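Local coordinates for protein beta subunit of photoactivated adenylyl cyclase (Beggiatoa sp. PS, PDB 5M2A) that senses blue light through a flavin-binding BLUF domain and probably responds by converting ATP to cyclic AMP in its adenylyl cyclase domain, at residues A[156-162]-A[245-251]. Residues are numbered along the deposited sequence.
Sequences IFFSDIL and LYTGIGL. With MG (magnesium ion), chain G.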
loop_
_atom_site.group_PDB
_atom_site.type_symbol
_atom_site.label_atom_id
_atom_site.label_comp_id
_atom_site.label_asym_id
_atom_site.label_seq_id
_atom_site.Cartn_x
_atom_site.Cartn_y
_atom_site.Cartn_z
ATOM N N ILE A 156 -17.689 -3.266 -4.806
ATOM C CA ILE A 156 -16.706 -3.327 -3.736
ATOM C C ILE A 156 -16.819 -4.693 -3.082
ATOM O O ILE A 156 -17.921 -5.158 -2.780
ATOM C CB ILE A 156 -16.918 -2.192 -2.716
ATOM C CG1 ILE A 156 -16.898 -0.840 -3.431
ATOM C CG2 ILE A 156 -15.833 -2.222 -1.648
ATOM C CD1 ILE A 156 -15.525 -0.479 -4.015
ATOM N N PHE A 157 -15.671 -5.321 -2.854
ATOM C CA PHE A 157 -15.561 -6.660 -2.299
ATOM C C PHE A 157 -14.871 -6.550 -0.942
ATOM O O PHE A 157 -13.840 -5.890 -0.825
ATOM C CB PHE A 157 -14.770 -7.532 -3.302
ATOM C CG PHE A 157 -14.312 -8.879 -2.772
ATOM C CD1 PHE A 157 -13.272 -8.978 -1.854
ATOM C CD2 PHE A 157 -14.858 -10.051 -3.290
ATOM C CE1 PHE A 157 -12.831 -10.222 -1.395
ATOM C CE2 PHE A 157 -14.410 -11.311 -2.836
ATOM C CZ PHE A 157 -13.402 -11.392 -1.893
ATOM N N PHE A 158 -15.440 -7.182 0.085
ATOM C CA PHE A 158 -14.765 -7.348 1.372
ATOM C C PHE A 158 -14.910 -8.801 1.780
ATOM O O PHE A 158 -16.016 -9.342 1.739
ATOM C CB PHE A 158 -15.369 -6.467 2.477
ATOM C CG PHE A 158 -14.857 -5.062 2.500
ATOM C CD1 PHE A 158 -13.624 -4.771 3.045
ATOM C CD2 PHE A 158 -15.624 -4.023 2.009
ATOM C CE1 PHE A 158 -13.151 -3.471 3.086
ATOM C CE2 PHE A 158 -15.156 -2.717 2.048
ATOM C CZ PHE A 158 -13.920 -2.444 2.586
ATOM N N SER A 159 -13.803 -9.434 2.166
ATOM C CA SER A 159 -13.872 -10.773 2.728
ATOM C C SER A 159 -12.965 -10.836 3.944
ATOM O O SER A 159 -11.907 -10.210 3.962
ATOM C CB SER A 159 -13.473 -11.839 1.711
ATOM O OG SER A 159 -12.114 -11.723 1.323
ATOM N N ASP A 160 -13.376 -11.580 4.970
ATOM C CA ASP A 160 -12.514 -11.715 6.140
ATOM C C ASP A 160 -12.754 -13.067 6.792
ATOM O O ASP A 160 -13.599 -13.854 6.355
ATOM C CB ASP A 160 -12.709 -10.551 7.124
ATOM C CG ASP A 160 -13.965 -10.658 7.948
ATOM O OD1 ASP A 160 -14.834 -11.491 7.642
ATOM O OD2 ASP A 160 -14.076 -9.886 8.922
ATOM N N ILE A 161 -12.012 -13.317 7.857
ATOM C CA ILE A 161 -11.886 -14.652 8.428
ATOM C C ILE A 161 -12.894 -14.829 9.553
ATOM O O ILE A 161 -12.962 -14.004 10.473
ATOM C CB ILE A 161 -10.458 -14.876 8.942
ATOM C CG1 ILE A 161 -9.479 -14.815 7.766
ATOM C CG2 ILE A 161 -10.371 -16.184 9.688
ATOM C CD1 ILE A 161 -8.011 -14.982 8.175
ATOM N N LEU A 162 -13.655 -15.927 9.499
ATOM C CA LEU A 162 -14.636 -16.220 10.536
ATOM C C LEU A 162 -13.948 -16.516 11.861
ATOM O O LEU A 162 -12.955 -17.247 11.910
ATOM C CB LEU A 162 -15.491 -17.427 10.131
ATOM C CG LEU A 162 -16.586 -17.816 11.122
ATOM C CD1 LEU A 162 -17.670 -16.745 11.135
ATOM C CD2 LEU A 162 -17.163 -19.181 10.783
ATOM N N LEU A 245 -10.349 -22.605 8.884
ATOM C CA LEU A 245 -10.399 -21.355 8.130
ATOM C C LEU A 245 -11.670 -21.287 7.279
ATOM O O LEU A 245 -11.847 -22.071 6.333
ATOM C CB LEU A 245 -9.136 -21.200 7.273
ATOM C CG LEU A 245 -9.025 -20.008 6.310
ATOM C CD1 LEU A 245 -9.132 -18.678 7.037
ATOM C CD2 LEU A 245 -7.709 -20.084 5.515
ATOM N N TYR A 246 -12.535 -20.330 7.620
ATOM C CA TYR A 246 -13.764 -19.999 6.919
ATOM C C TYR A 246 -13.787 -18.508 6.609
ATOM O O TYR A 246 -13.135 -17.700 7.277
ATOM C CB TYR A 246 -15.007 -20.326 7.753
ATOM C CG TYR A 246 -15.113 -21.750 8.208
ATOM C CD1 TYR A 246 -14.298 -22.240 9.220
ATOM C CD2 TYR A 246 -16.072 -22.599 7.662
ATOM C CE1 TYR A 246 -14.406 -23.538 9.657
ATOM C CE2 TYR A 246 -16.190 -23.904 8.097
ATOM C CZ TYR A 246 -15.352 -24.367 9.087
ATOM O OH TYR A 246 -15.477 -25.665 9.512
ATOM N N THR A 247 -14.578 -18.131 5.614
ATOM C CA THR A 247 -14.659 -16.726 5.252
ATOM C C THR A 247 -16.116 -16.300 5.150
ATOM O O THR A 247 -17.021 -17.124 5.003
ATOM C CB THR A 247 -13.911 -16.449 3.930
ATOM O OG1 THR A 247 -13.773 -15.036 3.733
ATOM C CG2 THR A 247 -14.636 -17.056 2.753
ATOM N N GLY A 248 -16.337 -15.003 5.297
ATOM C CA GLY A 248 -17.604 -14.371 4.935
ATOM C C GLY A 248 -17.292 -13.274 3.971
ATOM O O GLY A 248 -16.226 -12.640 4.047
ATOM N N ILE A 249 -18.187 -13.029 3.013
ATOM C CA ILE A 249 -17.897 -12.079 1.948
ATOM C C ILE A 249 -19.086 -11.159 1.766
ATOM O O ILE A 249 -20.231 -11.621 1.758
ATOM C CB ILE A 249 -17.545 -12.788 0.625
ATOM C CG1 ILE A 249 -16.346 -13.719 0.860
ATOM C CG2 ILE A 249 -17.232 -11.771 -0.471
ATOM C CD1 ILE A 249 -15.982 -14.632 -0.297
ATOM N N GLY A 250 -18.814 -9.867 1.626
ATOM C CA GLY A 250 -19.845 -8.893 1.279
ATOM C C GLY A 250 -19.490 -8.189 -0.017
ATOM O O GLY A 250 -18.318 -7.912 -0.280
ATOM N N LEU A 251 -20.512 -7.900 -0.823
ATOM C CA LEU A 251 -20.322 -7.146 -2.055
ATOM C C LEU A 251 -21.322 -6.008 -2.119
ATOM O O LEU A 251 -22.496 -6.176 -1.768
ATOM C CB LEU A 251 -20.510 -8.025 -3.285
ATOM C CG LEU A 251 -19.789 -9.365 -3.381
ATOM C CD1 LEU A 251 -20.293 -10.097 -4.606
ATOM C CD2 LEU A 251 -18.287 -9.164 -3.462
HETATM MG MG MG G . -12.736 -11.534 10.991
HETATM O O HOH W 1 -12.127 -19.128 10.208
HETATM O O HOH W 2 -14.224 -11.985 12.460
#
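Class III nucleotidyl cyclases carry their metal site where the end of a central β-strand meets a neighbouring β-hairpin, here the source of Asp204, and the pairing of 156-162 with 245-251 in the cyclase domain illustrates how such a strand is held by its neighbour. The axes of 156-161 and 247-251 run antiparallel, their N-to-C directions 165° apart, and the two glycines of 245-251 occupy the hydrogen-bonded positions: Phe158 N to Gly250 O is 3.0 Å and Gly250 N to Phe158 O 2.8 Å, while Asp160 N to Gly248 O and Gly248 N to Asp160 O are both 3.2 Å.

Of all the residues here, Tyr246 has the largest area buried by the contact, followed by Leu162 and Leu251. Next to the Ile161-Thr247 pair, Leu162 N donates to Tyr246 O at 2.9 Å, and Leu162 CB lies 3.8 Å from Tyr246 CB; the Tyr246 ring leads away, to a cation-pi contact with Arg233. At the other end, Leu251 CD2 meets Phe157 CD2 at 3.5 Å, on a face where Phe157, Ser159, Ile161, Thr247 and Ile249 also point. Helices 173-193 and 215-235 cover this largely apolar side, where Ser159 OG and Thr247 OG1 hydrogen-bond to Tyr183 OH, and Ile249 CG2 makes an off-centre CH-pi contact with the Phe157 ring.

The opposite face carries Phe158, packed on helix 274-285, and Asp160, a metal-site residue together with Ile161 and Asp204. Asp160 OD1 forms a salt bridge with Arg287, and Asp160 O accepts a hydrogen bond from Thr247 OG1 at 2.9 Å. One residue further on, the backbone itself becomes a ligand: Ile161 O lies 2.5 Å from MG, whose bound water 2 is at 2.1 Å.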